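Local atomic coordinates of NADH dehydrogenase, putative (Plasmodium falciparum, PDB entry 5JWC), a protein that probably catalyses the oxidation of NADH through bound FAD, passing the electrons to ubiquinone as a type II NADH dehydrogenase of the malaria parasite. Residues T199-T204 with A462-H467; G233-L238 with F248-F253; P239-N244 with Q468-L473; S227-E232 with N257-T262. All coordinates share one frame; numbering follows the deposited sequence.

Interaction 1: residues T199-T204 with A462-H467. With 4W0 (5-fluoro-3-methyl-2-{4-[4-(trifluoromethoxy)benzyl]phenyl}quinolin-4(1H)-one), chain M.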
# COMPACT_ATOMS: atom_id res chain seq x y z
N THR A 199 11.29 -18.47 -8.43
CA THR A 199 10.55 -17.22 -8.48
C THR A 199 9.58 -17.14 -9.66
O THR A 199 8.39 -16.86 -9.47
CB THR A 199 11.47 -16.02 -8.55
OG1 THR A 199 12.23 -15.98 -7.34
CG2 THR A 199 10.64 -14.74 -8.66
N GLY A 200 10.10 -17.40 -10.86
CA GLY A 200 9.28 -17.42 -12.06
C GLY A 200 8.12 -18.40 -11.94
O GLY A 200 6.97 -18.09 -12.28
N VAL A 201 8.41 -19.58 -11.42
CA VAL A 201 7.40 -20.60 -11.24
C VAL A 201 6.34 -20.13 -10.24
O VAL A 201 5.14 -20.26 -10.50
CB VAL A 201 8.02 -21.94 -10.77
CG1 VAL A 201 6.96 -22.84 -10.20
CG2 VAL A 201 8.75 -22.61 -11.93
N GLU A 202 6.77 -19.56 -9.11
CA GLU A 202 5.80 -19.14 -8.09
C GLU A 202 4.95 -17.94 -8.52
O GLU A 202 3.77 -17.88 -8.21
CB GLU A 202 6.52 -18.85 -6.77
CG GLU A 202 7.05 -20.17 -6.15
CD GLU A 202 7.63 -20.01 -4.75
OE1 GLU A 202 8.59 -19.22 -4.60
OE2 GLU A 202 7.11 -20.66 -3.81
N VAL A 203 5.55 -16.99 -9.23
CA VAL A 203 4.79 -15.86 -9.76
C VAL A 203 3.73 -16.35 -10.74
O VAL A 203 2.59 -15.91 -10.69
CB VAL A 203 5.71 -14.84 -10.47
CG1 VAL A 203 4.88 -13.79 -11.25
CG2 VAL A 203 6.63 -14.17 -9.44
N THR A 204 4.11 -17.28 -11.61
CA THR A 204 3.17 -17.85 -12.58
C THR A 204 2.01 -18.56 -11.87
O THR A 204 0.85 -18.36 -12.21
CB THR A 204 3.91 -18.83 -13.56
OG1 THR A 204 4.96 -18.13 -14.24
CG2 THR A 204 2.95 -19.41 -14.59
N ALA A 462 8.51 -24.85 -2.89
CA ALA A 462 7.90 -24.01 -3.92
C ALA A 462 6.40 -24.23 -4.03
O ALA A 462 5.94 -25.37 -3.99
CB ALA A 462 8.58 -24.25 -5.27
N TYR A 463 5.64 -23.15 -4.17
CA TYR A 463 4.22 -23.25 -4.46
C TYR A 463 4.00 -23.26 -5.98
O TYR A 463 4.53 -22.40 -6.69
CB TYR A 463 3.43 -22.09 -3.83
CG TYR A 463 1.96 -22.19 -4.15
CD1 TYR A 463 1.18 -23.19 -3.58
CD2 TYR A 463 1.35 -21.32 -5.04
CE1 TYR A 463 -0.17 -23.31 -3.87
CE2 TYR A 463 -0.00 -21.44 -5.36
CZ TYR A 463 -0.76 -22.43 -4.77
OH TYR A 463 -2.09 -22.58 -5.05
N ILE A 464 3.27 -24.25 -6.49
CA ILE A 464 3.18 -24.41 -7.95
C ILE A 464 1.74 -24.37 -8.50
O ILE A 464 1.49 -24.75 -9.65
CB ILE A 464 3.88 -25.73 -8.43
CG1 ILE A 464 3.12 -26.97 -7.96
CG2 ILE A 464 5.36 -25.77 -7.98
CD1 ILE A 464 3.60 -28.25 -8.64
N GLY A 465 0.82 -23.88 -7.68
CA GLY A 465 -0.53 -23.60 -8.16
C GLY A 465 -1.55 -24.64 -7.74
O GLY A 465 -1.24 -25.82 -7.55
N ASN A 466 -2.79 -24.18 -7.60
CA ASN A 466 -3.93 -25.04 -7.30
C ASN A 466 -3.69 -25.92 -6.08
O ASN A 466 -3.90 -27.14 -6.14
CB ASN A 466 -4.27 -25.92 -8.52
CG ASN A 466 -5.63 -26.60 -8.38
OD1 ASN A 466 -6.56 -26.03 -7.82
ND2 ASN A 466 -5.74 -27.83 -8.87
N HIS A 467 -3.23 -25.29 -5.00
CA HIS A 467 -3.02 -25.90 -3.69
C HIS A 467 -1.78 -26.78 -3.63
O HIS A 467 -1.46 -27.31 -2.57
CB HIS A 467 -4.24 -26.73 -3.26
CG HIS A 467 -5.51 -25.95 -3.21
ND1 HIS A 467 -6.22 -25.60 -4.35
CD2 HIS A 467 -6.20 -25.43 -2.17
CE1 HIS A 467 -7.29 -24.91 -4.00
NE2 HIS A 467 -7.30 -24.79 -2.69
C1 4W0 M . 0.93 -19.97 -1.28
C2 4W0 M . -0.22 -19.85 -2.09
C3 4W0 M . -1.39 -20.56 -1.76
C4 4W0 M . -1.43 -21.40 -0.63
C5 4W0 M . -0.29 -21.51 0.17
C6 4W0 M . 0.88 -20.81 -0.14
O1 4W0 M . -9.52 -23.78 -10.34
C7 4W0 M . -2.69 -22.15 -0.30
C8 4W0 M . -3.86 -22.03 -1.15
C9 4W0 M . -3.80 -21.14 -2.34
C10 4W0 M . -4.93 -20.95 -3.32
C11 4W0 M . -5.40 -22.03 -4.07
C12 4W0 M . -6.40 -21.86 -5.02
C13 4W0 M . -6.89 -20.59 -5.21
C14 4W0 M . -6.41 -19.52 -4.51
C15 4W0 M . -5.42 -19.69 -3.57
O2 4W0 M . -2.74 -22.87 0.68
N 4W0 M . -2.58 -20.43 -2.63
C16 4W0 M . -7.97 -20.24 -6.19
C17 4W0 M . -8.34 -21.19 -7.29
C18 4W0 M . -7.38 -21.67 -8.17
C19 4W0 M . -7.77 -22.54 -9.19
C20 4W0 M . -9.12 -22.89 -9.33
C21 4W0 M . -10.07 -22.40 -8.45
C22 4W0 M . -9.68 -21.54 -7.44
C23 4W0 M . -5.11 -22.80 -0.79
F1 4W0 M . -0.33 -22.30 1.25
C24 4W0 M . -9.43 -25.15 -10.04
F2 4W0 M . -8.14 -25.45 -9.88
F3 4W0 M . -9.92 -25.86 -11.06
F4 4W0 M . -10.12 -25.39 -8.92

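Interaction 2: residues G233-L238 with F248-F253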
# COMPACT_ATOMS: atom_id res chain seq x y z
N GLY A 233 14.98 -21.41 -20.53
CA GLY A 233 15.98 -21.91 -21.45
C GLY A 233 16.21 -23.41 -21.45
O GLY A 233 16.38 -24.01 -22.52
N GLY A 234 16.19 -24.03 -20.27
CA GLY A 234 16.43 -25.46 -20.14
C GLY A 234 15.14 -26.24 -20.30
O GLY A 234 14.08 -25.64 -20.47
N ASN A 235 15.22 -27.57 -20.23
CA ASN A 235 14.04 -28.41 -20.39
C ASN A 235 13.14 -28.46 -19.15
O ASN A 235 11.97 -28.84 -19.25
CB ASN A 235 14.45 -29.83 -20.78
CG ASN A 235 13.26 -30.76 -20.96
OD1 ASN A 235 12.44 -30.59 -21.87
ND2 ASN A 235 13.13 -31.74 -20.06
N ASN A 236 13.67 -28.07 -17.99
CA ASN A 236 12.95 -28.29 -16.74
C ASN A 236 12.49 -27.01 -16.02
O ASN A 236 13.30 -26.11 -15.80
CB ASN A 236 13.83 -29.08 -15.76
CG ASN A 236 14.02 -30.54 -16.16
OD1 ASN A 236 13.28 -31.09 -16.96
ND2 ASN A 236 15.02 -31.18 -15.58
N LEU A 237 11.23 -26.96 -15.60
CA LEU A 237 10.86 -25.97 -14.58
C LEU A 237 11.48 -26.46 -13.26
O LEU A 237 11.60 -27.67 -13.06
CB LEU A 237 9.35 -25.85 -14.45
CG LEU A 237 8.68 -25.42 -15.75
CD1 LEU A 237 7.17 -25.40 -15.56
CD2 LEU A 237 9.22 -24.05 -16.13
N LEU A 238 11.84 -25.54 -12.37
CA LEU A 238 12.50 -25.88 -11.11
C LEU A 238 13.68 -26.85 -11.32
O LEU A 238 13.69 -27.95 -10.77
CB LEU A 238 11.50 -26.50 -10.12
CG LEU A 238 10.30 -25.67 -9.69
CD1 LEU A 238 9.48 -26.41 -8.65
CD2 LEU A 238 10.78 -24.31 -9.14
N PHE A 248 6.37 -33.02 -12.29
CA PHE A 248 5.09 -32.74 -11.63
C PHE A 248 4.68 -31.27 -11.78
O PHE A 248 3.50 -30.96 -11.98
CB PHE A 248 5.15 -33.12 -10.15
CG PHE A 248 3.92 -32.77 -9.39
CD1 PHE A 248 2.68 -33.25 -9.78
CD2 PHE A 248 3.99 -31.96 -8.26
CE1 PHE A 248 1.54 -32.93 -9.07
CE2 PHE A 248 2.86 -31.64 -7.55
CZ PHE A 248 1.63 -32.12 -7.95
N THR A 249 5.66 -30.37 -11.72
CA THR A 249 5.41 -28.95 -11.89
C THR A 249 4.92 -28.62 -13.31
O THR A 249 3.93 -27.89 -13.47
CB THR A 249 6.67 -28.10 -11.57
OG1 THR A 249 7.08 -28.37 -10.22
CG2 THR A 249 6.37 -26.63 -11.71
N LYS A 250 5.60 -29.15 -14.33
CA LYS A 250 5.20 -28.94 -15.72
C LYS A 250 3.80 -29.49 -15.97
O LYS A 250 2.99 -28.90 -16.68
CB LYS A 250 6.19 -29.62 -16.69
CG LYS A 250 5.69 -29.64 -18.14
CD LYS A 250 6.82 -29.95 -19.13
CE LYS A 250 8.03 -29.06 -18.96
NZ LYS A 250 9.11 -29.43 -19.93
N GLU A 251 3.54 -30.65 -15.39
CA GLU A 251 2.24 -31.28 -15.50
C GLU A 251 1.14 -30.48 -14.81
O GLU A 251 0.03 -30.35 -15.33
CB GLU A 251 2.33 -32.69 -14.94
CG GLU A 251 1.04 -33.41 -14.71
CD GLU A 251 1.29 -34.77 -14.07
OE1 GLU A 251 0.63 -35.10 -13.05
OE2 GLU A 251 2.19 -35.48 -14.57
N ASN A 252 1.45 -29.93 -13.63
CA ASN A 252 0.47 -29.11 -12.93
C ASN A 252 0.18 -27.86 -13.78
O ASN A 252 -0.98 -27.45 -13.92
CB ASN A 252 0.97 -28.74 -11.54
CG ASN A 252 -0.16 -28.36 -10.60
OD1 ASN A 252 -1.20 -29.02 -10.57
ND2 ASN A 252 0.03 -27.28 -9.83
N PHE A 253 1.21 -27.26 -14.37
CA PHE A 253 1.04 -26.07 -15.20
C PHE A 253 0.20 -26.40 -16.45
O PHE A 253 -0.71 -25.65 -16.78
CB PHE A 253 2.40 -25.46 -15.59
CG PHE A 253 3.00 -24.54 -14.53
CD1 PHE A 253 2.54 -24.58 -13.21
CD2 PHE A 253 3.98 -23.62 -14.86
CE1 PHE A 253 3.07 -23.72 -12.23
CE2 PHE A 253 4.52 -22.74 -13.89
CZ PHE A 253 4.06 -22.80 -12.58

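Interaction 3: residues P239-N244 with Q468-L473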
# COMPACT_ATOMS: atom_id res chain seq x y z
N PRO A 239 14.68 -26.44 -12.13
CA PRO A 239 15.78 -27.36 -12.49
C PRO A 239 16.68 -27.73 -11.30
O PRO A 239 17.31 -28.78 -11.35
CB PRO A 239 16.56 -26.58 -13.56
CG PRO A 239 16.31 -25.12 -13.25
CD PRO A 239 14.85 -25.11 -12.75
N THR A 240 16.72 -26.91 -10.25
CA THR A 240 17.53 -27.25 -9.08
C THR A 240 16.84 -28.20 -8.09
O THR A 240 17.44 -28.61 -7.10
CB THR A 240 17.94 -25.99 -8.31
OG1 THR A 240 16.76 -25.38 -7.75
CG2 THR A 240 18.64 -24.98 -9.24
N PHE A 241 15.58 -28.51 -8.35
CA PHE A 241 14.83 -29.49 -7.56
C PHE A 241 15.04 -30.85 -8.25
O PHE A 241 15.78 -30.94 -9.24
CB PHE A 241 13.33 -29.14 -7.50
CG PHE A 241 13.01 -27.93 -6.65
CD1 PHE A 241 12.19 -28.06 -5.54
CD2 PHE A 241 13.51 -26.68 -6.97
CE1 PHE A 241 11.88 -26.95 -4.75
CE2 PHE A 241 13.21 -25.56 -6.18
CZ PHE A 241 12.40 -25.70 -5.07
N THR A 242 14.37 -31.88 -7.77
CA THR A 242 14.47 -33.21 -8.39
C THR A 242 13.69 -33.33 -9.70
O THR A 242 12.76 -32.55 -9.96
CB THR A 242 13.98 -34.29 -7.44
OG1 THR A 242 12.57 -34.15 -7.26
CG2 THR A 242 14.70 -34.18 -6.09
N GLN A 243 14.06 -34.33 -10.51
CA GLN A 243 13.44 -34.51 -11.80
C GLN A 243 11.96 -34.80 -11.65
O GLN A 243 11.15 -34.33 -12.43
CB GLN A 243 14.15 -35.64 -12.57
CG GLN A 243 13.62 -35.85 -14.00
CD GLN A 243 13.75 -34.60 -14.87
OE1 GLN A 243 14.83 -34.00 -14.98
NE2 GLN A 243 12.65 -34.19 -15.48
N ASN A 244 11.59 -35.57 -10.63
CA ASN A 244 10.18 -35.84 -10.37
C ASN A 244 9.40 -34.56 -10.03
O ASN A 244 8.25 -34.39 -10.43
CB ASN A 244 10.01 -36.87 -9.25
CG ASN A 244 10.15 -38.30 -9.74
OD1 ASN A 244 9.89 -38.59 -10.90
ND2 ASN A 244 10.55 -39.20 -8.86
N GLN A 468 -1.08 -26.93 -4.74
CA GLN A 468 0.07 -27.84 -4.78
C GLN A 468 1.39 -27.18 -4.37
O GLN A 468 1.84 -26.18 -4.96
CB GLN A 468 0.20 -28.45 -6.18
CG GLN A 468 -1.09 -29.01 -6.75
CD GLN A 468 -1.71 -30.07 -5.86
OE1 GLN A 468 -1.06 -31.06 -5.50
NE2 GLN A 468 -2.97 -29.88 -5.49
N VAL A 469 2.01 -27.76 -3.35
CA VAL A 469 3.33 -27.36 -2.90
C VAL A 469 4.31 -28.52 -3.12
O VAL A 469 3.98 -29.67 -2.85
CB VAL A 469 3.32 -26.96 -1.41
CG1 VAL A 469 4.75 -26.90 -0.85
CG2 VAL A 469 2.59 -25.60 -1.21
N VAL A 470 5.49 -28.20 -3.63
CA VAL A 470 6.56 -29.19 -3.72
C VAL A 470 7.70 -28.80 -2.78
O VAL A 470 7.89 -27.62 -2.47
CB VAL A 470 7.10 -29.33 -5.15
CG1 VAL A 470 5.99 -29.81 -6.08
CG2 VAL A 470 7.69 -28.00 -5.63
N ALA A 471 8.44 -29.80 -2.32
CA ALA A 471 9.57 -29.53 -1.44
C ALA A 471 10.67 -30.56 -1.69
O ALA A 471 10.40 -31.76 -1.79
CB ALA A 471 9.15 -29.54 0.00
N ASP A 472 11.89 -30.05 -1.80
CA ASP A 472 13.08 -30.86 -1.99
C ASP A 472 13.91 -30.69 -0.73
O ASP A 472 14.57 -29.66 -0.56
CB ASP A 472 13.83 -30.40 -3.25
CG ASP A 472 15.13 -31.14 -3.48
OD1 ASP A 472 15.91 -30.69 -4.36
OD2 ASP A 472 15.40 -32.16 -2.80
N LEU A 473 13.83 -31.65 0.19
CA LEU A 473 14.46 -31.54 1.50
C LEU A 473 15.53 -32.61 1.69
O LEU A 473 15.59 -33.56 0.91
CB LEU A 473 13.40 -31.66 2.60
CG LEU A 473 12.25 -30.66 2.46
CD1 LEU A 473 11.13 -31.05 3.39
CD2 LEU A 473 12.72 -29.23 2.78

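Interaction 4: residues S227-E232 with N257-T262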
# COMPACT_ATOMS: atom_id res chain seq x y z
N SER A 227 -4.26 -15.28 -20.82
CA SER A 227 -3.33 -16.40 -20.89
C SER A 227 -2.06 -16.10 -20.12
O SER A 227 -1.72 -14.93 -19.87
CB SER A 227 -2.98 -16.74 -22.34
OG SER A 227 -2.51 -15.58 -23.03
N ILE A 228 -1.36 -17.16 -19.74
CA ILE A 228 -0.06 -17.04 -19.11
C ILE A 228 0.93 -17.99 -19.76
O ILE A 228 0.61 -19.16 -19.97
CB ILE A 228 -0.09 -17.40 -17.63
CG1 ILE A 228 -1.23 -16.75 -16.89
CG2 ILE A 228 1.24 -17.05 -16.96
CD1 ILE A 228 -1.28 -17.24 -15.43
N SER A 229 2.14 -17.49 -20.02
CA SER A 229 3.21 -18.32 -20.52
C SER A 229 4.40 -18.19 -19.58
O SER A 229 4.67 -17.10 -19.09
CB SER A 229 3.62 -17.91 -21.94
OG SER A 229 2.51 -17.98 -22.83
N ILE A 230 5.12 -19.28 -19.34
CA ILE A 230 6.40 -19.18 -18.63
C ILE A 230 7.51 -19.65 -19.57
O ILE A 230 7.37 -20.64 -20.27
CB ILE A 230 6.39 -19.99 -17.30
CG1 ILE A 230 7.72 -19.84 -16.55
CG2 ILE A 230 6.04 -21.45 -17.52
CD1 ILE A 230 7.69 -20.44 -15.14
N ILE A 231 8.60 -18.89 -19.60
CA ILE A 231 9.66 -19.12 -20.56
C ILE A 231 10.95 -19.50 -19.85
O ILE A 231 11.40 -18.79 -18.94
CB ILE A 231 9.88 -17.87 -21.42
CG1 ILE A 231 8.64 -17.59 -22.27
CG2 ILE A 231 11.11 -18.03 -22.31
CD1 ILE A 231 8.20 -16.16 -22.22
N GLU A 232 11.55 -20.61 -20.27
CA GLU A 232 12.73 -21.14 -19.59
C GLU A 232 13.70 -21.79 -20.60
O GLU A 232 13.30 -22.61 -21.41
CB GLU A 232 12.29 -22.13 -18.50
CG GLU A 232 13.39 -23.03 -17.92
CD GLU A 232 14.60 -22.29 -17.40
OE1 GLU A 232 14.45 -21.14 -16.89
OE2 GLU A 232 15.72 -22.84 -17.52
N ASN A 257 -3.47 -25.03 -17.80
CA ASN A 257 -3.48 -24.38 -19.12
C ASN A 257 -2.53 -23.19 -19.20
O ASN A 257 -2.73 -22.26 -19.99
CB ASN A 257 -4.91 -23.98 -19.51
CG ASN A 257 -5.81 -25.19 -19.65
OD1 ASN A 257 -6.81 -25.33 -18.95
ND2 ASN A 257 -5.43 -26.11 -20.54
N ILE A 258 -1.47 -23.26 -18.40
CA ILE A 258 -0.34 -22.36 -18.54
C ILE A 258 0.50 -22.81 -19.72
O ILE A 258 0.76 -24.01 -19.86
CB ILE A 258 0.52 -22.35 -17.25
CG1 ILE A 258 -0.25 -21.68 -16.10
CG2 ILE A 258 1.86 -21.67 -17.49
CD1 ILE A 258 0.22 -22.10 -14.71
N ASN A 259 0.93 -21.89 -20.58
CA ASN A 259 1.85 -22.26 -21.64
C ASN A 259 3.26 -22.42 -21.09
O ASN A 259 3.89 -21.44 -20.69
CB ASN A 259 1.85 -21.24 -22.78
CG ASN A 259 0.65 -21.39 -23.69
OD1 ASN A 259 -0.49 -21.27 -23.25
ND2 ASN A 259 0.90 -21.65 -24.96
N VAL A 260 3.75 -23.65 -21.10
CA VAL A 260 5.10 -23.90 -20.62
C VAL A 260 6.09 -23.90 -21.78
O VAL A 260 6.16 -24.85 -22.57
CB VAL A 260 5.21 -25.23 -19.88
CG1 VAL A 260 6.63 -25.39 -19.34
CG2 VAL A 260 4.21 -25.27 -18.74
N LEU A 261 6.84 -22.82 -21.88
CA LEU A 261 7.78 -22.64 -22.97
C LEU A 261 9.20 -22.95 -22.48
O LEU A 261 10.11 -22.12 -22.54
CB LEU A 261 7.67 -21.21 -23.52
CG LEU A 261 6.61 -20.96 -24.61
CD1 LEU A 261 5.32 -21.70 -24.38
CD2 LEU A 261 6.32 -19.48 -24.82
N THR A 262 9.38 -24.16 -21.96
CA THR A 262 10.72 -24.68 -21.71
C THR A 262 11.51 -24.75 -23.02
O THR A 262 10.93 -24.72 -24.11
CB THR A 262 10.69 -26.06 -21.04
OG1 THR A 262 9.57 -26.80 -21.53
CG2 THR A 262 10.54 -25.89 -19.54
O HOH W 1 -2.57 -19.66 -20.61

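Interaction 1: residues T199-T204 with A462-H467
Glu202 sets its CG anti to its own carbonyl carbon (chi1 -70°) and then extends, which carries its carboxylate from helix 198-218 across to Tyr463 at the edge of a sheet. There Tyr463 N donates to Glu202 OE2 at 2.9 Å, almost straight at 171°. The donor meets the anti side of the oxygen, 20° out of the carboxylate plane. Glutamate suits the place because it reaches an outward-turned strand amide. OE2 also lies 3.4 Å from Ala462 CA, and the short alanine side chain adds little bulk beside the carboxylate. Beside this polar link Val201 and Ile464 point the same way, CG1 of the valine 4.0 Å from CG2 of the isoleucine.

Tyr463, its CG anti to the backbone N, sends its ring away from the helix into the inhibitor pocket. The quinolone covers one face, with 4W0 C2 lying 3.5 Å above the ring plane near its centre, and Gly465 N lies over the opposite face. Tyr463 OH accepts from His467 N at 2.9 Å and is also bonded to Asp209, so the ring is fixed at its far end. The backbone angles of Gly465 call for glycine.

Helix 198-218 of the pyridine nucleotide-disulphide oxidoreductase region thus packs on strand 460-465 of the C-terminal domain. Helix 243-255 closes the apolar side, with Phe253 on Val201 and Phe248 on Ile464, while strand 468-473 continues the sheet.

Interaction 2: residues G233-L238 with F248-F253
Leu237 makes the main apolar contact, laying its CD1 methyl against helix 243-255. CD1 is 3.7 Å from Phe253 CD2, the two side chains meeting at a slant, and it also lies 4.1 Å from Lys250 CA. Thr249 CG2 packs alongside, 4.1 Å from Leu237 CD1. A branched leucine fits here because its CD1 branch can lodge among Thr249, Lys250 and Phe253 of the helix. The neighbouring Leu238 also turns toward the helix and crosses Thr249 at about a right angle, its CD1 resting 3.5 Å from Thr249 OG1. That hydroxyl is not stranded among hydrocarbon, since it bonds back to Ile245 O within its own helix.

The polar contact is a single bond from a side chain to the backbone. Lys250 NZ donates to Asn235 O at 3.0 Å, arriving nearly in line with the carbonyl (C=O...N 169°). The lysine leaves the helix extended and bends at chi3 (-52°), which brings the amine round to the loop. Thr262 OG1 is a second partner of NZ, and Asn235 OD1 is bonded to Asn263.

Chemically, the loop between strand 227-232 and helix 243-255 is held in two ways. Buried hydrocarbon fastens its later part, whereas at the more exposed turn a probably charged amine grips a backbone carbonyl of the irregular loop.

Interaction 3: residues P239-N244 with Q468-L473
Thr242, whose CG2 methyl rests against the carboxylate of Asp472, has its OG1 gripped by two partners: the backbone N of Ile245 and Glu477 OE1. Thr242 stands at the N-cap of helix 243-255, and the first bond caps an amide of its first turn. With chi1 at 68°, OG1 lies between the backbone N and the carbonyl carbon and can fold back over the helix start, while CG2 is left to face the strand, 3.9 Å from Asp472 OD2. Threonine suits the position because it offers one polar branch to the helix end and one methyl to its neighbour.

Asp472 extends from strand 468-473 with CG anti to its backbone N (chi1 177°), placing the carboxylate beside the turn. Its OD1 lies 3.6 Å from Phe241 CA. The aliphatic part is used as well: Asp472 CB approaches Phe241 CD1 at 3.7 Å, the ring and carboxylate planes being turned 50° apart. Further along the ring, Phe241 CE1 meets Val470 CG2 at 4.4 Å, a looser apolar touch. Phenylalanine suits its place because the ring offers a broad apolar surface to both. Contact across the two segments is therefore by packing alone.

Phe241 is buried and reaches on to Ser460 of the adjoining strand. Val470, on the same side of the sheet as Asp472, also packs on Ile245 and Phe248, so helix 243-255 and the turn before it cover this face of the antiparallel sheet 460-465, 468-473 and 476-479. Helix 484-495 lies against Val469 and Ala471.

Interaction 4: residues S227-E232 with N257-T262
Leu261 sits on strand 259-262 and packs along its neighbour Ile231 of strand 227-232, both side chains pointing the same way. Its CB starts the contact, 3.3 Å from Ile230 O and close to Ile231 CG1. With CG anti to the carbonyl carbon (chi1 -86°), the chain then leans over the adjacent strand. At the tip, CD2 lies 3.9 Å from Ile231 CG1 and 4.2 Å from Ser229 CB. Phe274 and Ile276 of strand 273-278 cover this leucine-isoleucine pair from beyond. On this same face, small Ser229 lets Asn259 CB come close to its OG, which is bonded to His190.

On the other face, Ile230 CG2 meets Ile258 CG2 at 4.2 Å, and beta-branched residues suit both this extended backbone and the burial beneath helices 198-218 and 243-255.

The backbones run parallel and share a ladder: Asn259 N to Ile228 O, Ile230 N to Asn259 O and Leu261 N to Ile230 O, each 2.8 Å. The last rung, Glu232 N to Leu261 O, is longer at 3.1 Å and meets its acceptor from above the carbonyl plane. Before the ladder begins, a water accepts from Ile228 N and donates to Asn257 O, where a Schellman motif ends the helix.

Strand 227-232, helix 243-255 and strand 259-262 form a beta-alpha-beta unit, with 259-262 at the rim of a parallel sheet, as in the Rossmann-type nucleotide-binding domains of this oxidoreductase family.

Helix 243-255 ties the four contacts together. Interaction 4 pairs the strands before and after it, and interaction 2, whose centre lies 9 Å away, is nested within that loop of chain and folds the connection onto the helix. Both are local to the parallel sheet. Interactions 1 and 3 are long-range, their segments alternating along the chain; they reach neighbouring strands, 460-465 and 468-473, of the C-terminal antiparallel sheet, with centres 12 Å apart. Asn252, on the helix of interaction 2, bonds to the carbonyls of Ile464 and Gly465 in interaction 1. The oxidoreductase core is thus joined to the C-terminal domain that bears part of an inhibitor pocket.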